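Long-range contact in pirin family protein (Acinetobacter baumannii, PDB 6D0P), which belongs to the pirin family of cupins and probably acts as a metal-dependent dioxygenase on quercetin: residues A[68-73]-A[130-135]. Numbering follows the deposited sequence.
Sequences GFETVT and VNLPSH
Glu-70 and Val-130 form a hydrogen-bonded antiparallel pair, joined by two backbone bonds. Glu-70 N gives its hydrogen to Val-130 O at 2.8 Å, and Val-130 N returns one to Glu-70 O at 2.9 Å. Phe-69 CB lies 3.3 Å from the same Val-130 O that accepts from Glu-70 N.

Leu-132 makes carbon contacts with both Glu-70 and Phe-69. Its CD2 meets Glu-70 CG at 3.8 Å, the two side chains crossing at about a right angle. Glu-70 CG stands anti to the carbonyl carbon (chi1 -49°), which places it against this methyl. The other methyl, CD1, rests 3.8 Å from Phe-69 CA. Further along the strand, the apolar side chains of Val-72 and Val-130 touch, CG2 to CG2, at 4.1 Å.

The buried carboxylate of Glu-70 is held at both oxygens, by Trp-99 NE1 at OE1 and by Thr-101 OG1 at OE2. Asn-131 OD1 accepts a bent bond (131°) from Leu-132 N at 2.9 Å, the donor above the carbonyl plane, and Lys-137 NZ bonds to both this OD1 and Gly-68 O.

The pair lies inside the N-terminal cupin sheet, where strand 69-75 runs between strands 121-131 and 97-101. On the side of the sheet that carries Phe-69, its ring meets those of Trp-129 and the manganese ligand His-66, while on the side that carries Glu-70, Phe-180, on a loop, touches both Glu-70 and Leu-132.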
ATOM      1  N   GLY A  68     -10.829  -5.632  -9.984  1.00 14.82           N
ATOM      2  CA  GLY A  68     -11.704  -5.377  -8.849  1.00 14.80           C
ATOM      3  C   GLY A  68     -11.167  -4.472  -7.750  1.00 14.45           C
ATOM      4  O   GLY A  68     -11.909  -4.170  -6.808  1.00 15.19           O
ATOM      5  N   PHE A  69      -9.934  -4.032  -7.832  1.00 13.68           N
ATOM      6  CA  PHE A  69      -9.365  -3.268  -6.738  1.00 14.11           C
ATOM      7  C   PHE A  69      -8.261  -2.364  -7.276  1.00 13.61           C
ATOM      8  O   PHE A  69      -8.090  -2.227  -8.506  1.00 14.54           O
ATOM      9  CB  PHE A  69      -8.875  -4.235  -5.647  1.00 13.87           C
ATOM     10  CG  PHE A  69      -7.820  -5.182  -6.129  1.00 13.53           C
ATOM     11  CD1 PHE A  69      -8.162  -6.327  -6.827  1.00 14.86           C
ATOM     12  CD2 PHE A  69      -6.486  -4.924  -5.891  1.00 14.06           C
ATOM     13  CE1 PHE A  69      -7.183  -7.198  -7.277  1.00 15.21           C
ATOM     14  CE2 PHE A  69      -5.509  -5.797  -6.349  1.00 14.75           C
ATOM     15  CZ  PHE A  69      -5.859  -6.920  -7.046  1.00 15.03           C
ATOM     16  N   GLU A  70      -7.560  -1.709  -6.356  1.00 13.64           N
ATOM     17  CA  GLU A  70      -6.492  -0.792  -6.708  1.00 13.60           C
ATOM     18  C   GLU A  70      -5.173  -1.265  -6.104  1.00 12.97           C
ATOM     19  O   GLU A  70      -5.176  -1.882  -5.036  1.00 12.25           O
ATOM     20  CB  GLU A  70      -6.780   0.608  -6.174  1.00 14.55           C
ATOM     21  CG  GLU A  70      -8.162   1.110  -6.501  1.00 15.92           C
ATOM     22  CD  GLU A  70      -8.367   2.583  -6.196  1.00 17.33           C
ATOM     23  OE1 GLU A  70      -8.406   2.944  -4.991  1.00 17.46           O
ATOM     24  OE2 GLU A  70      -8.435   3.366  -7.159  1.00 19.08           O
ATOM     25  N   THR A  71      -4.058  -0.999  -6.797  1.00 13.67           N
ATOM     26  CA  THR A  71      -2.729  -1.288  -6.250  1.00 14.66           C
ATOM     27  C   THR A  71      -1.994   0.034  -6.118  1.00 14.77           C
ATOM     28  O   THR A  71      -2.010   0.885  -7.041  1.00 15.95           O
ATOM     29  CB  THR A  71      -1.909  -2.311  -7.064  1.00 16.48           C
ATOM     30  OG1 THR A  71      -1.580  -1.753  -8.339  1.00 21.71           O
ATOM     31  CG2 THR A  71      -2.653  -3.613  -7.263  1.00 17.31           C
ATOM     32  N   VAL A  72      -1.392   0.237  -4.962  1.00 13.07           N
ATOM     33  CA  VAL A  72      -0.660   1.450  -4.692  1.00 13.85           C
ATOM     34  C   VAL A  72       0.798   1.065  -4.496  1.00 14.26           C
ATOM     35  O   VAL A  72       1.109   0.285  -3.582  1.00 13.76           O
ATOM     36  CB  VAL A  72      -1.204   2.183  -3.461  1.00 14.68           C
ATOM     37  CG1 VAL A  72      -0.482   3.504  -3.246  1.00 15.61           C
ATOM     38  CG2 VAL A  72      -2.712   2.386  -3.549  1.00 15.69           C
ATOM     39  N   THR A  73       1.674   1.592  -5.340  1.00 13.57           N
ATOM     40  CA  THR A  73       3.094   1.292  -5.235  1.00 15.18           C
ATOM     41  C   THR A  73       3.816   2.561  -4.776  1.00 15.18           C
ATOM     42  O   THR A  73       3.687   3.625  -5.410  1.00 13.35           O
ATOM     43  CB  THR A  73       3.632   0.751  -6.565  1.00 17.58           C
ATOM     44  OG1 THR A  73       2.852  -0.390  -6.934  1.00 19.11           O
ATOM     45  CG2 THR A  73       5.088   0.354  -6.502  1.00 19.37           C
ATOM     46  N   VAL A 130      -5.927  -1.821  -2.249  1.00 11.66           N
ATOM     47  CA  VAL A 130      -7.093  -1.156  -1.692  1.00 12.57           C
ATOM     48  C   VAL A 130      -8.335  -1.654  -2.429  1.00 12.89           C
ATOM     49  O   VAL A 130      -8.407  -1.616  -3.681  1.00 13.58           O
ATOM     50  CB  VAL A 130      -6.982   0.370  -1.803  1.00 13.26           C
ATOM     51  CG1 VAL A 130      -8.173   1.073  -1.169  1.00 15.29           C
ATOM     52  CG2 VAL A 130      -5.679   0.877  -1.197  1.00 13.39           C
ATOM     53  N   ASN A 131      -9.343  -2.029  -1.664  1.00 12.35           N
ATOM     54  CA  ASN A 131     -10.557  -2.553  -2.238  1.00 12.80           C
ATOM     55  C   ASN A 131     -11.433  -1.412  -2.760  1.00 12.84           C
ATOM     56  O   ASN A 131     -11.317  -0.277  -2.346  1.00 13.77           O
ATOM     57  CB  ASN A 131     -11.333  -3.406  -1.229  1.00 13.39           C
ATOM     58  CG  ASN A 131     -12.180  -4.490  -1.875  1.00 14.24           C
ATOM     59  OD1 ASN A 131     -12.249  -4.594  -3.107  1.00 13.83           O
ATOM     60  ND2 ASN A 131     -12.791  -5.344  -1.045  1.00 13.68           N
ATOM     61  N   LEU A 132     -12.275  -1.754  -3.715  1.00 13.52           N
ATOM     62  CA  LEU A 132     -13.280  -0.842  -4.253  1.00 13.61           C
ATOM     63  C   LEU A 132     -14.689  -1.237  -3.788  1.00 14.36           C
ATOM     64  O   LEU A 132     -15.012  -2.430  -3.653  1.00 14.00           O
ATOM     65  CB  LEU A 132     -13.206  -0.906  -5.780  1.00 14.15           C
ATOM     66  CG  LEU A 132     -11.952  -0.292  -6.408  1.00 14.12           C
ATOM     67  CD1 LEU A 132     -11.829  -0.667  -7.874  1.00 14.86           C
ATOM     68  CD2 LEU A 132     -11.963   1.208  -6.229  1.00 14.61           C
ATOM     69  N   PRO A 133     -15.558  -0.235  -3.604  1.00 14.21           N
ATOM     70  CA  PRO A 133     -16.955  -0.525  -3.404  1.00 15.93           C
ATOM     71  C   PRO A 133     -17.464  -1.328  -4.611  1.00 15.67           C
ATOM     72  O   PRO A 133     -16.956  -1.136  -5.722  1.00 14.82           O
ATOM     73  CB  PRO A 133     -17.663   0.837  -3.378  1.00 16.03           C
ATOM     74  CG  PRO A 133     -16.548   1.793  -3.023  1.00 16.35           C
ATOM     75  CD  PRO A 133     -15.318   1.201  -3.672  1.00 15.32           C
ATOM     76  N   SER A 134     -18.476  -2.157  -4.383  1.00 14.91           N
ATOM     77  CA  SER A 134     -19.040  -3.035  -5.393  1.00 16.09           C
ATOM     78  C   SER A 134     -19.366  -2.273  -6.677  1.00 16.96           C
ATOM     79  O   SER A 134     -19.029  -2.714  -7.785  1.00 16.04           O
ATOM     80  CB  SER A 134     -20.298  -3.750  -4.855  1.00 17.55           C
ATOM     81  OG  SER A 134     -21.256  -2.796  -4.430  1.00 19.78           O
ATOM     82  N   HIS A 135     -20.008  -1.129  -6.522  1.00 17.32           N
ATOM     83  CA  HIS A 135     -20.438  -0.333  -7.684  1.00 19.99           C
ATOM     84  C   HIS A 135     -19.272   0.170  -8.537  1.00 18.63           C
ATOM     85  O   HIS A 135     -19.492   0.481  -9.701  1.00 19.69           O
ATOM     86  CB  HIS A 135     -21.270   0.873  -7.220  1.00 22.34           C
ATOM     87  CG  HIS A 135     -22.560   0.484  -6.601  1.00 26.23           C
ATOM     88  ND1 HIS A 135     -22.716   0.365  -5.237  1.00 32.75           N
ATOM     89  CD2 HIS A 135     -23.738   0.146  -7.153  1.00 29.75           C
ATOM     90  CE1 HIS A 135     -23.949  -0.017  -4.978  1.00 33.04           C
ATOM     91  NE2 HIS A 135     -24.597  -0.142  -6.142  1.00 31.24           N
TER